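Local coordinates for putative phophotriesterase (Proteus mirabilis, PDB 3RHG), which probably hydrolyses ester bonds as a zinc-dependent member of the phosphotriesterase family, within the metallo-dependent hydrolase (amidohydrolase) superfamily, at residues P22-F27 with K90-A95; R103-L108 with V119-G124; G162-I167 with A194-H199; L291-F296 with N307-V312. One frame throughout, in Å; residues are numbered along the deposited sequence.

Contact 1. Residues P22-F27 with K90-A95. With ZN (zinc ion), chain B.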
loop_
_atom_site.group_PDB
_atom_site.type_symbol
_atom_site.label_atom_id
_atom_site.label_comp_id
_atom_site.label_asym_id
_atom_site.label_seq_id
_atom_site.Cartn_x
_atom_site.Cartn_y
_atom_site.Cartn_z
ATOM N N PRO A 22 4.820 14.270 16.070
ATOM C CA PRO A 22 6.178 14.813 16.289
ATOM C C PRO A 22 7.072 14.902 15.064
ATOM O O PRO A 22 8.188 15.440 15.164
ATOM C CB PRO A 22 6.781 13.837 17.321
ATOM C CG PRO A 22 6.111 12.518 16.969
ATOM C CD PRO A 22 4.678 12.895 16.578
ATOM N N HIS A 23 6.646 14.353 13.931
ATOM C CA HIS A 23 7.533 14.440 12.755
ATOM C C HIS A 23 6.725 14.492 11.460
ATOM O O HIS A 23 6.306 13.447 10.944
ATOM C CB HIS A 23 8.538 13.274 12.684
ATOM C CG HIS A 23 9.534 13.404 11.555
ATOM N ND1 HIS A 23 10.889 13.588 11.760
ATOM C CD2 HIS A 23 9.358 13.386 10.209
ATOM C CE1 HIS A 23 11.507 13.669 10.590
ATOM N NE2 HIS A 23 10.601 13.554 9.628
ATOM N N GLU A 24 6.515 15.705 10.948
ATOM C CA GLU A 24 5.739 15.912 9.719
ATOM C C GLU A 24 6.421 17.009 8.922
ATOM O O GLU A 24 7.315 17.673 9.439
ATOM C CB GLU A 24 4.291 16.346 10.072
ATOM C CG GLU A 24 3.572 15.382 10.986
ATOM C CD GLU A 24 3.322 14.044 10.339
ATOM O OE1 GLU A 24 3.386 13.923 9.078
ATOM O OE2 GLU A 24 3.064 13.089 11.096
ATOM N N HIS A 25 6.004 17.200 7.676
ATOM C CA HIS A 25 6.406 18.389 6.933
ATOM C C HIS A 25 5.181 19.092 6.421
ATOM O O HIS A 25 4.455 18.536 5.615
ATOM C CB HIS A 25 7.392 18.050 5.805
ATOM C CG HIS A 25 8.593 17.319 6.314
ATOM N ND1 HIS A 25 9.710 17.972 6.784
ATOM C CD2 HIS A 25 8.806 15.998 6.534
ATOM C CE1 HIS A 25 10.587 17.087 7.223
ATOM N NE2 HIS A 25 10.068 15.878 7.076
ATOM N N LEU A 26 4.922 20.287 6.943
ATOM C CA LEU A 26 3.820 21.103 6.428
ATOM C C LEU A 26 4.230 21.823 5.151
ATOM O O LEU A 26 3.499 21.778 4.164
ATOM C CB LEU A 26 3.328 22.120 7.465
ATOM C CG LEU A 26 2.401 21.513 8.531
ATOM C CD1 LEU A 26 3.140 20.414 9.309
ATOM C CD2 LEU A 26 1.836 22.591 9.474
ATOM N N PHE A 27 5.388 22.486 5.199
ATOM C CA PHE A 27 5.933 23.230 4.063
ATOM C C PHE A 27 7.369 22.789 3.820
ATOM O O PHE A 27 8.248 22.926 4.687
ATOM C CB PHE A 27 5.846 24.741 4.309
ATOM C CG PHE A 27 4.438 25.214 4.567
ATOM C CD1 PHE A 27 3.545 25.373 3.506
ATOM C CD2 PHE A 27 3.992 25.478 5.861
ATOM C CE1 PHE A 27 2.240 25.771 3.718
ATOM C CE2 PHE A 27 2.681 25.881 6.086
ATOM C CZ PHE A 27 1.799 26.026 5.017
ATOM N N LYS A 90 -4.008 18.446 18.264
ATOM C CA LYS A 90 -3.743 19.757 18.881
ATOM C C LYS A 90 -2.377 20.333 18.537
ATOM O O LYS A 90 -2.196 21.552 18.537
ATOM C CB LYS A 90 -3.919 19.707 20.422
ATOM C CG LYS A 90 -5.244 19.156 20.915
ATOM C CD LYS A 90 -6.396 20.127 20.726
ATOM C CE LYS A 90 -7.655 19.622 21.448
ATOM N NZ LYS A 90 -8.927 20.077 20.823
ATOM N N THR A 91 -1.407 19.462 18.269
ATOM C CA THR A 91 -0.029 19.903 18.080
ATOM C C THR A 91 0.617 19.131 16.939
ATOM O O THR A 91 0.469 17.906 16.854
ATOM C CB THR A 91 0.790 19.698 19.379
ATOM O OG1 THR A 91 0.137 20.375 20.478
ATOM C CG2 THR A 91 2.231 20.215 19.219
ATOM N N ILE A 92 1.354 19.846 16.083
ATOM C CA ILE A 92 2.075 19.208 14.980
ATOM C C ILE A 92 3.456 19.829 14.837
ATOM O O ILE A 92 3.608 21.052 14.995
ATOM C CB ILE A 92 1.256 19.273 13.640
ATOM C CG1 ILE A 92 1.894 18.388 12.554
ATOM C CG2 ILE A 92 1.086 20.713 13.163
ATOM C CD1 ILE A 92 0.948 18.126 11.361
ATOM N N VAL A 93 4.467 18.991 14.602
ATOM C CA VAL A 93 5.843 19.468 14.437
ATOM C C VAL A 93 6.245 19.392 12.975
ATOM O O VAL A 93 6.170 18.330 12.367
ATOM C CB VAL A 93 6.853 18.611 15.251
ATOM C CG1 VAL A 93 8.303 19.108 15.065
ATOM C CG2 VAL A 93 6.492 18.609 16.730
ATOM N N ASP A 94 6.651 20.530 12.425
ATOM C CA ASP A 94 7.223 20.564 11.087
ATOM C C ASP A 94 8.732 20.369 11.240
ATOM O O ASP A 94 9.401 21.223 11.829
ATOM C CB ASP A 94 6.940 21.911 10.427
ATOM C CG ASP A 94 7.627 22.054 9.085
ATOM O OD1 ASP A 94 7.057 21.625 8.078
ATOM O OD2 ASP A 94 8.732 22.633 9.040
ATOM N N ALA A 95 9.246 19.252 10.725
ATOM C CA ALA A 95 10.653 18.861 10.884
ATOM C C ALA A 95 11.524 19.364 9.727
ATOM O O ALA A 95 12.649 18.883 9.533
ATOM C CB ALA A 95 10.771 17.339 11.032
HETATM ZN ZN ZN B . 10.893 14.168 7.686
HETATM O O HOH W 1 8.429 24.528 6.807
#

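Contact 2. Residues R103-L108 with V119-G124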
loop_
_atom_site.group_PDB
_atom_site.type_symbol
_atom_site.label_atom_id
_atom_site.label_comp_id
_atom_site.label_asym_id
_atom_site.label_seq_id
_atom_site.Cartn_x
_atom_site.Cartn_y
_atom_site.Cartn_z
ATOM N N ARG A 103 12.144 25.130 4.215
ATOM C CA ARG A 103 11.451 25.570 5.433
ATOM C C ARG A 103 10.730 26.893 5.166
ATOM O O ARG A 103 11.319 27.790 4.552
ATOM C CB ARG A 103 12.450 25.751 6.582
ATOM C CG ARG A 103 11.776 26.204 7.875
ATOM C CD ARG A 103 12.765 26.321 9.025
ATOM N NE ARG A 103 13.887 27.175 8.666
ATOM C CZ ARG A 103 14.947 27.390 9.430
ATOM N NH1 ARG A 103 15.011 26.840 10.652
ATOM N NH2 ARG A 103 15.946 28.157 8.974
ATOM N N ASP A 104 9.481 27.021 5.623
ATOM C CA ASP A 104 8.699 28.269 5.412
ATOM C C ASP A 104 8.098 28.748 6.721
ATOM O O ASP A 104 6.937 28.470 7.007
ATOM C CB ASP A 104 7.582 28.073 4.377
ATOM C CG ASP A 104 7.029 29.387 3.856
ATOM O OD1 ASP A 104 7.039 30.394 4.609
ATOM O OD2 ASP A 104 6.608 29.434 2.674
ATOM N N ILE A 105 8.888 29.471 7.504
ATOM C CA ILE A 105 8.497 29.836 8.864
ATOM C C ILE A 105 7.264 30.744 8.868
ATOM O O ILE A 105 6.387 30.627 9.743
ATOM C CB ILE A 105 9.696 30.474 9.637
ATOM C CG1 ILE A 105 9.407 30.525 11.135
ATOM C CG2 ILE A 105 10.058 31.850 9.078
ATOM C CD1 ILE A 105 9.163 29.128 11.753
ATOM N N ARG A 106 7.155 31.618 7.866
ATOM C CA ARG A 106 6.012 32.536 7.820
ATOM C C ARG A 106 4.700 31.803 7.555
ATOM O O ARG A 106 3.677 32.081 8.208
ATOM C CB ARG A 106 6.233 33.682 6.841
ATOM C CG ARG A 106 7.332 34.650 7.266
ATOM C CD ARG A 106 7.744 35.557 6.100
ATOM N NE ARG A 106 8.869 36.430 6.434
ATOM C CZ ARG A 106 10.147 36.054 6.413
ATOM N NH1 ARG A 106 10.475 34.811 6.073
ATOM N NH2 ARG A 106 11.102 36.918 6.732
ATOM N N LYS A 107 4.717 30.837 6.644
ATOM C CA LYS A 107 3.520 30.023 6.431
ATOM C C LYS A 107 3.163 29.124 7.624
ATOM O O LYS A 107 1.973 28.894 7.888
ATOM C CB LYS A 107 3.597 29.234 5.121
ATOM C CG LYS A 107 3.459 30.137 3.903
ATOM C CD LYS A 107 3.448 29.379 2.599
ATOM C CE LYS A 107 3.389 30.347 1.408
ATOM N NZ LYS A 107 4.576 31.275 1.303
ATOM N N LEU A 108 4.173 28.619 8.341
ATOM C CA LEU A 108 3.908 27.832 9.546
ATOM C C LEU A 108 3.117 28.684 10.546
ATOM O O LEU A 108 2.132 28.218 11.120
ATOM C CB LEU A 108 5.206 27.311 10.171
ATOM C CG LEU A 108 5.931 26.192 9.393
ATOM C CD1 LEU A 108 7.292 25.920 10.017
ATOM C CD2 LEU A 108 5.110 24.909 9.309
ATOM N N VAL A 119 1.758 24.756 16.240
ATOM C CA VAL A 119 2.681 24.347 15.187
ATOM C C VAL A 119 4.098 24.626 15.653
ATOM O O VAL A 119 4.425 25.761 16.031
ATOM C CB VAL A 119 2.409 25.111 13.878
ATOM C CG1 VAL A 119 3.479 24.777 12.828
ATOM C CG2 VAL A 119 1.034 24.779 13.344
ATOM N N VAL A 120 4.934 23.589 15.646
ATOM C CA VAL A 120 6.302 23.725 16.106
ATOM C C VAL A 120 7.223 23.698 14.874
ATOM O O VAL A 120 7.124 22.783 14.023
ATOM C CB VAL A 120 6.669 22.589 17.087
ATOM C CG1 VAL A 120 8.137 22.649 17.482
ATOM C CG2 VAL A 120 5.728 22.606 18.345
ATOM N N ALA A 121 8.082 24.716 14.763
ATOM C CA ALA A 121 9.106 24.748 13.695
ATOM C C ALA A 121 10.406 24.114 14.192
ATOM O O ALA A 121 10.624 23.942 15.410
ATOM C CB ALA A 121 9.353 26.175 13.211
ATOM N N SER A 122 11.265 23.764 13.243
ATOM C CA SER A 122 12.519 23.097 13.553
ATOM C C SER A 122 13.697 23.867 13.004
ATOM O O SER A 122 13.565 24.653 12.040
ATOM C CB SER A 122 12.539 21.671 12.992
ATOM O OG SER A 122 11.519 20.889 13.579
ATOM N N SER A 123 14.850 23.621 13.629
ATOM C CA SER A 123 16.129 24.169 13.185
ATOM C C SER A 123 17.144 23.034 13.142
ATOM O O SER A 123 17.433 22.413 14.167
ATOM C CB SER A 123 16.611 25.244 14.176
ATOM O OG SER A 123 17.913 25.679 13.832
ATOM N N GLY A 124 17.755 22.808 11.981
ATOM C CA GLY A 124 18.770 21.760 11.902
ATOM C C GLY A 124 19.156 21.516 10.466
ATOM O O GLY A 124 18.299 21.550 9.586
#

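Contact 3. Residues G162-I167 with A194-H199. With ZN (zinc ion), chain C; ZN (zinc ion), chain B.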
loop_
_atom_site.group_PDB
_atom_site.type_symbol
_atom_site.label_atom_id
_atom_site.label_comp_id
_atom_site.label_asym_id
_atom_site.label_seq_id
_atom_site.Cartn_x
_atom_site.Cartn_y
_atom_site.Cartn_z
ATOM N N GLY A 162 11.195 25.152 17.852
ATOM C CA GLY A 162 11.029 24.468 19.140
ATOM C C GLY A 162 11.599 23.052 19.139
ATOM O O GLY A 162 11.478 22.340 20.141
ATOM N N MET A 163 12.235 22.648 18.028
ATOM C CA MET A 163 12.908 21.341 17.932
ATOM C C MET A 163 14.181 21.505 17.120
ATOM O O MET A 163 14.244 22.321 16.191
ATOM C CB MET A 163 12.043 20.293 17.209
ATOM C CG MET A 163 12.642 18.884 17.245
ATOM S SD MET A 163 11.469 17.622 16.674
ATOM C CE MET A 163 11.670 17.767 14.874
ATOM N N ILE A 164 15.192 20.734 17.492
ATOM C CA ILE A 164 16.427 20.677 16.713
ATOM C C ILE A 164 16.307 19.487 15.769
ATOM O O ILE A 164 16.099 18.361 16.210
ATOM C CB ILE A 164 17.659 20.524 17.625
ATOM C CG1 ILE A 164 17.770 21.730 18.574
ATOM C CG2 ILE A 164 18.932 20.346 16.779
ATOM C CD1 ILE A 164 18.769 21.519 19.727
ATOM N N GLY A 165 16.399 19.736 14.468
ATOM C CA GLY A 165 16.265 18.641 13.496
ATOM C C GLY A 165 15.515 19.073 12.257
ATOM O O GLY A 165 15.267 20.264 12.090
ATOM N N GLU A 166 15.194 18.124 11.370
ATOM C CA GLU A 166 15.747 16.775 11.432
ATOM C C GLU A 166 17.197 16.779 10.930
ATOM O O GLU A 166 17.490 17.267 9.817
ATOM C CB GLU A 166 14.881 15.770 10.670
ATOM C CG GLU A 166 14.672 16.052 9.185
ATOM C CD GLU A 166 13.852 14.933 8.528
ATOM O OE1 GLU A 166 14.327 13.783 8.521
ATOM O OE2 GLU A 166 12.726 15.183 8.055
ATOM N N ILE A 167 18.109 16.307 11.775
ATOM C CA ILE A 167 19.546 16.415 11.502
ATOM C C ILE A 167 19.932 15.325 10.520
ATOM O O ILE A 167 19.700 14.139 10.760
ATOM C CB ILE A 167 20.392 16.289 12.780
ATOM C CG1 ILE A 167 19.956 17.324 13.822
ATOM C CG2 ILE A 167 21.917 16.402 12.461
ATOM C CD1 ILE A 167 20.147 18.796 13.368
ATOM N N ALA A 194 14.740 21.671 24.395
ATOM C CA ALA A 194 14.746 21.279 22.970
ATOM C C ALA A 194 15.096 19.814 22.764
ATOM O O ALA A 194 16.194 19.371 23.188
ATOM C CB ALA A 194 15.708 22.151 22.170
ATOM N N SER A 195 14.197 19.060 22.113
ATOM C CA SER A 195 14.541 17.709 21.657
ATOM C C SER A 195 15.347 17.798 20.369
ATOM O O SER A 195 15.358 18.849 19.704
ATOM C CB SER A 195 13.309 16.854 21.415
ATOM O OG SER A 195 12.527 17.298 20.302
ATOM N N MET A 196 16.011 16.700 20.025
ATOM C CA MET A 196 16.795 16.627 18.802
ATOM C C MET A 196 16.336 15.399 18.043
ATOM O O MET A 196 16.375 14.295 18.586
ATOM C CB MET A 196 18.282 16.490 19.132
ATOM C CG MET A 196 19.152 16.542 17.885
ATOM S SD MET A 196 20.844 15.961 18.236
ATOM C CE MET A 196 21.266 16.851 19.714
ATOM N N ASN A 197 15.891 15.606 16.806
ATOM C CA ASN A 197 15.364 14.555 15.946
ATOM C C ASN A 197 16.388 14.283 14.862
ATOM O O ASN A 197 16.771 15.217 14.136
ATOM C CB ASN A 197 14.047 15.035 15.351
ATOM C CG ASN A 197 13.318 13.982 14.543
ATOM O OD1 ASN A 197 12.908 14.276 13.434
ATOM N ND2 ASN A 197 13.081 12.783 15.117
ATOM N N ILE A 198 16.869 13.039 14.788
ATOM C CA ILE A 198 17.916 12.693 13.825
ATOM C C ILE A 198 17.307 11.983 12.627
ATOM O O ILE A 198 16.721 10.923 12.763
ATOM C CB ILE A 198 18.997 11.761 14.449
ATOM C CG1 ILE A 198 19.478 12.290 15.816
ATOM C CG2 ILE A 198 20.188 11.560 13.487
ATOM C CD1 ILE A 198 20.061 13.629 15.767
ATOM N N HIS A 199 17.505 12.541 11.434
ATOM C CA HIS A 199 17.179 11.822 10.228
ATOM C C HIS A 199 18.184 10.681 10.112
ATOM O O HIS A 199 19.383 10.916 9.890
ATOM C CB HIS A 199 17.314 12.739 8.998
ATOM C CG HIS A 199 17.343 11.989 7.701
ATOM N ND1 HIS A 199 16.215 11.769 6.941
ATOM C CD2 HIS A 199 18.372 11.408 7.027
ATOM C CE1 HIS A 199 16.543 11.072 5.862
ATOM N NE2 HIS A 199 17.846 10.845 5.891
HETATM ZN ZN ZN C . 14.299 12.320 7.277
HETATM ZN ZN ZN B . 10.893 14.168 7.686
HETATM O O HOH W 2 11.559 19.772 21.239
#

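Contact 4. Residues L291-F296 with N307-V312. With ZN (zinc ion), chain B; BEZ (benzoic acid), chain D.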
loop_
_atom_site.group_PDB
_atom_site.type_symbol
_atom_site.label_atom_id
_atom_site.label_comp_id
_atom_site.label_asym_id
_atom_site.label_seq_id
_atom_site.Cartn_x
_atom_site.Cartn_y
_atom_site.Cartn_z
ATOM N N LEU A 291 5.283 8.182 17.288
ATOM C CA LEU A 291 4.642 7.767 16.029
ATOM C C LEU A 291 4.306 8.976 15.183
ATOM O O LEU A 291 3.849 9.985 15.707
ATOM C CB LEU A 291 3.302 7.095 16.335
ATOM C CG LEU A 291 3.335 5.932 17.327
ATOM C CD1 LEU A 291 1.923 5.414 17.592
ATOM C CD2 LEU A 291 4.247 4.789 16.888
ATOM N N SER A 292 4.520 8.897 13.865
ATOM C CA SER A 292 4.118 10.002 13.006
ATOM C C SER A 292 4.001 9.488 11.555
ATOM O O SER A 292 4.188 8.280 11.309
ATOM C CB SER A 292 5.121 11.173 13.132
ATOM O OG SER A 292 4.452 12.431 13.284
ATOM N N HIS A 293 3.670 10.386 10.616
ATOM C CA HIS A 293 3.430 10.024 9.208
ATOM C C HIS A 293 4.570 10.442 8.271
ATOM O O HIS A 293 4.697 9.895 7.179
ATOM C CB HIS A 293 2.182 10.760 8.675
ATOM C CG HIS A 293 0.949 10.576 9.500
ATOM N ND1 HIS A 293 0.642 11.412 10.557
ATOM C CD2 HIS A 293 -0.076 9.687 9.405
ATOM C CE1 HIS A 293 -0.519 11.040 11.084
ATOM N NE2 HIS A 293 -0.978 10.000 10.404
ATOM N N ASP A 294 5.332 11.466 8.661
ATOM C CA ASP A 294 6.337 12.053 7.763
ATOM C C ASP A 294 5.754 12.480 6.433
ATOM O O ASP A 294 6.376 12.254 5.392
ATOM C CB ASP A 294 7.548 11.115 7.553
ATOM C CG ASP A 294 8.757 11.845 7.006
ATOM O OD1 ASP A 294 8.854 13.080 7.231
ATOM O OD2 ASP A 294 9.618 11.198 6.329
ATOM N N VAL A 295 4.574 13.096 6.443
ATOM C CA VAL A 295 4.041 13.684 5.208
ATOM C C VAL A 295 5.113 14.611 4.633
ATOM O O VAL A 295 5.579 15.514 5.322
ATOM C CB VAL A 295 2.729 14.460 5.446
ATOM C CG1 VAL A 295 2.341 15.277 4.193
ATOM C CG2 VAL A 295 1.612 13.491 5.829
ATOM N N PHE A 296 5.516 14.389 3.379
ATOM C CA PHE A 296 6.553 15.229 2.794
ATOM C C PHE A 296 6.430 15.328 1.284
ATOM O O PHE A 296 7.259 15.978 0.641
ATOM C CB PHE A 296 7.962 14.760 3.206
ATOM C CG PHE A 296 8.508 13.578 2.411
ATOM C CD1 PHE A 296 9.476 13.787 1.427
ATOM C CD2 PHE A 296 8.100 12.263 2.688
ATOM C CE1 PHE A 296 10.008 12.708 0.684
ATOM C CE2 PHE A 296 8.620 11.165 1.967
ATOM C CZ PHE A 296 9.589 11.387 0.979
ATOM N N ASN A 307 -2.619 8.858 2.933
ATOM C CA ASN A 307 -3.189 8.633 4.251
ATOM C C ASN A 307 -3.359 9.871 5.125
ATOM O O ASN A 307 -4.031 9.800 6.153
ATOM C CB ASN A 307 -2.464 7.503 4.977
ATOM C CG ASN A 307 -2.710 6.160 4.300
ATOM O OD1 ASN A 307 -3.857 5.834 3.958
ATOM N ND2 ASN A 307 -1.646 5.401 4.058
ATOM N N GLY A 308 -2.800 11.006 4.691
ATOM C CA GLY A 308 -2.990 12.269 5.391
ATOM C C GLY A 308 -2.445 12.278 6.808
ATOM O O GLY A 308 -1.509 11.513 7.129
ATOM N N TRP A 309 -3.012 13.146 7.659
ATOM C CA TRP A 309 -2.510 13.368 9.013
ATOM C C TRP A 309 -3.403 12.761 10.082
ATOM O O TRP A 309 -3.101 12.872 11.280
ATOM C CB TRP A 309 -2.283 14.860 9.293
ATOM C CG TRP A 309 -0.965 15.373 8.744
ATOM C CD1 TRP A 309 0.266 14.796 8.911
ATOM C CD2 TRP A 309 -0.745 16.561 7.965
ATOM N NE1 TRP A 309 1.238 15.562 8.308
ATOM C CE2 TRP A 309 0.639 16.638 7.702
ATOM C CE3 TRP A 309 -1.589 17.560 7.446
ATOM C CZ2 TRP A 309 1.201 17.671 6.936
ATOM C CZ3 TRP A 309 -1.027 18.601 6.722
ATOM C CH2 TRP A 309 0.358 18.638 6.455
ATOM N N GLY A 310 -4.491 12.104 9.663
ATOM C CA GLY A 310 -5.385 11.478 10.631
ATOM C C GLY A 310 -5.114 9.996 10.822
ATOM O O GLY A 310 -5.699 9.346 11.685
ATOM N N PHE A 311 -4.215 9.447 10.026
ATOM C CA PHE A 311 -4.056 7.999 9.949
ATOM C C PHE A 311 -3.491 7.354 11.230
ATOM O O PHE A 311 -4.009 6.340 11.729
ATOM C CB PHE A 311 -3.186 7.635 8.746
ATOM C CG PHE A 311 -3.106 6.153 8.503
ATOM C CD1 PHE A 311 -4.092 5.508 7.760
ATOM C CD2 PHE A 311 -2.074 5.402 9.046
ATOM C CE1 PHE A 311 -4.042 4.126 7.548
ATOM C CE2 PHE A 311 -2.013 4.026 8.844
ATOM C CZ PHE A 311 -3.000 3.384 8.092
ATOM N N VAL A 312 -2.426 7.929 11.771
ATOM C CA VAL A 312 -1.834 7.395 13.013
ATOM C C VAL A 312 -2.845 7.358 14.159
ATOM O O VAL A 312 -3.102 6.290 14.730
ATOM C CB VAL A 312 -0.514 8.126 13.379
ATOM C CG1 VAL A 312 -0.138 7.905 14.857
ATOM C CG2 VAL A 312 0.610 7.637 12.478
HETATM ZN ZN ZN B . 10.893 14.168 7.686
HETATM C C BEZ D . 14.747 8.417 2.985
HETATM O O1 BEZ D . 15.699 8.379 3.794
HETATM O O2 BEZ D . 14.979 8.392 1.753
HETATM C C1 BEZ D . 13.334 8.488 3.471
HETATM C C2 BEZ D . 13.049 8.662 4.828
HETATM C C3 BEZ D . 11.724 8.741 5.255
HETATM C C4 BEZ D . 10.689 8.625 4.337
HETATM C C5 BEZ D . 10.979 8.438 2.989
HETATM C C6 BEZ D . 12.297 8.373 2.546
#

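Contact 1. Residues P22-F27 with K90-A95
Asp-94 OD1 takes two backbone N-H groups from the turn that follows the strand ending at Glu-24. Leu-26 N donates over 2.8 Å to Asp-94 OD1, which offers its anti lone pair, the one away from OD2, and Phe-27 N adds a weak bond to the same oxygen. A water gives one hydrogen to Asp-94 OD2 and the other to Phe-27 O, so the two carboxylate oxygens hold the backbone of Leu-26 and Phe-27, OD2 through the water. Asp-94 swings its carboxylate toward that turn because chi1 is 174°, which puts CG opposite the backbone N.

Glu-24 pairs in parallel with Asp-94: Glu-24 N donates to Val-93 O over 3.0 Å, and Ala-95 N returns a straighter bond of 2.8 Å to Glu-24 O. These are the first two strands of the (beta/alpha)8 barrel of the amidohydrolase superfamily, and His-23 and His-25 form the His-X-His motif at the C-terminal end of the first. His-23 NE2 and His-25 NE2 bind the same zinc ion, at 2.1 and 2.0 Å respectively. Ala-95 CB lies over one face of the His-23 ring, a CH-pi contact of 3.9 Å to the centroid. The far nitrogens are held as well, His-23 ND1 by Asn-197 and His-25 ND1 by Thr-96.

Away from the metal the chemistry turns apolar. Leu-26 CD1 meets Ile-92 CD1 at 3.8 Å, and Ile-92 CG1 and CD1 run across the aliphatic part of Glu-24 at about a right angle. The Glu-24 chain bends at the CB-CG bond (chi2 -66°), and OE2 bonds to Ser-292 OG and His-293 N.

Contact 2. Residues R103-L108 with V119-G124
Arg-103 reaches from the loop before helix 105-115 to the strand that the helix leads into, and its NH1 meets Ser-122 O. From CB the chain runs extended through CG to CD, which passes 3.5 Å from Ser-122 O. At chi3 (54°) it bends, turning the guanidinium so that NH1 comes edge-on to the same carbonyl. The NH1 to Ser-122 O bond is 3.0 Å long with an angle of 151° at the hydrogen; the oxygen lies near the guanidinium plane and receives the donor on a lone pair. NH1 also passes Ser-123 CA and forms a salt bridge with Glu-149, whose carboxylate is shared with Ser-123 OG.

Where the helix begins, the contact turns apolar. Ile-105 CD1 presses on Ala-121 CB at 3.3 Å, closer than carbon atoms usually pack, while Leu-108 CD1 reaches the same methyl at 3.8 Å. The other branch, Leu-108 CD2, lies 3.9 Å from Val-119 CG1, the two side chains crossing at about a right angle. This is the helix-on-strand packing of a beta-alpha-beta unit in the barrel, strand 89-94, helix 105-115 and strand 118-123. Asp-104 is the N-cap, its OD1 accepting from Lys-107 N.

Two branched side chains of the helix thus share the one methyl of Ala-121, while Arg-103 holds a backbone carbonyl near the strand end, its charge probably balanced by Glu-149.

Contact 3. Residues G162-I167 with A194-H199
Strands 163-168 and 195-199 are adjacent parallel strands of the (beta/alpha)8 barrel, and their C-terminal ends carry ligands of the binuclear zinc centre. Glu-166 bridges the metals: its OE1 binds one zinc ion at 1.9 Å, and its OE2 the other at 2.1 Å. His-199 ND1 is a second ligand of the first ion, at 2.0 Å, and Glu-166 OE1 lies at the edge of the imidazole, the carboxylate and ring planes 48° apart. A cis peptide precedes Glu-166, whose CG sits between backbone N and carbonyl carbon (chi1 59°), with an extended chain that reaches both ions.

Behind the metals the strands are joined by Ile-164 N to Ser-195 O (2.9 Å) and Asn-197 N to Ile-164 O (2.8 Å). The register then slips by one residue in a beta bulge, so that Ile-167 N bonds to Asn-197 O and His-199 N to Ile-167 O. Gly-165 lies within the bulge, its CA 3.5 Å from Asn-197 O.

Inside the barrel, Met-163 CE packs on CB of Asn-197 at 3.7 Å, the same Asn-197 that holds His-23 and probably fixes that ligand's rotation. On the outer face Ile-164 CG2 meets Met-196 CG at 4.0 Å, and Ile-167 CB meets Ile-198 CD1. Helix 175-188, which links the two strands, covers Ile-167, Met-196 and Ile-198, while helix 139-151 packs on Ile-164.

Contact 4. Residues L291-F296 with N307-V312
The loop after the last barrel strand, 289-291, carries the zinc ligand Asp-294 and part of the benzoic acid pocket, and it is backed by the segment leading into helix 311-322 of the (beta/alpha)8 fold. His-293 contributes the largest share of the buried surface. Its NE2 accepts from Val-312 N, near the start of that helix, over 2.9 Å with an angle of 168° at the hydrogen, the donor tilted 30° out of the ring plane.

The imidazole is sandwiched. Over one face lie Gly-308 O and Trp-309 CA, the latter a CH-pi contact; over the opposite face Val-312 CG2 sits 3.8 Å from the ring centroid. The indole meets the imidazole as an offset edge-to-face pair with planes at 75°, Trp-309 CD1 approaching His-293 ND1 at 3.8 Å. Covered on both faces and bonded at NE2, the ring has little freedom to turn.

The next residue, Asp-294, points away from this packing: OD1 binds zinc at 2.4 Å, and OD2 lies 3.4 Å from C3 of the benzoic acid. Phe-296 CE2 touches the ligand ring at C5. Glu-24 grips the same loop, its OE1 taking Val-295 N and, weakly, Trp-309 NE1. Trp-56 of the second subunit packs on Phe-311. Val-295 crosses the indole at about a right angle, with its CG2 3.3 Å from Trp-309 NE1.

Contacts 1, 3 and 4 converge on one zinc ion, to which contact 1 gives two histidines, contact 3 Glu-166 and contact 4 Asp-294. Contacts 1 and 3 are also joined in the second shell, His-23 ND1 to Asn-197 OD1 at 2.7 Å. Glu-24 OE2 to Ser-292 OG, also 2.7 Å, ties contact 1 to contact 4 across the closure between the first and last barrel strands. Contact 2 supplies strand 118-123, between strand 89-94 of contact 1 and strand 163-168 of contact 3, with Asp-94 O to Ser-122 OG and Ala-121 O to Gly-162 N both 2.8 Å. The Ser-122 side chain stays about 9 Å from a zinc ion; contacts 3 and 4 both line the benzoic acid pocket.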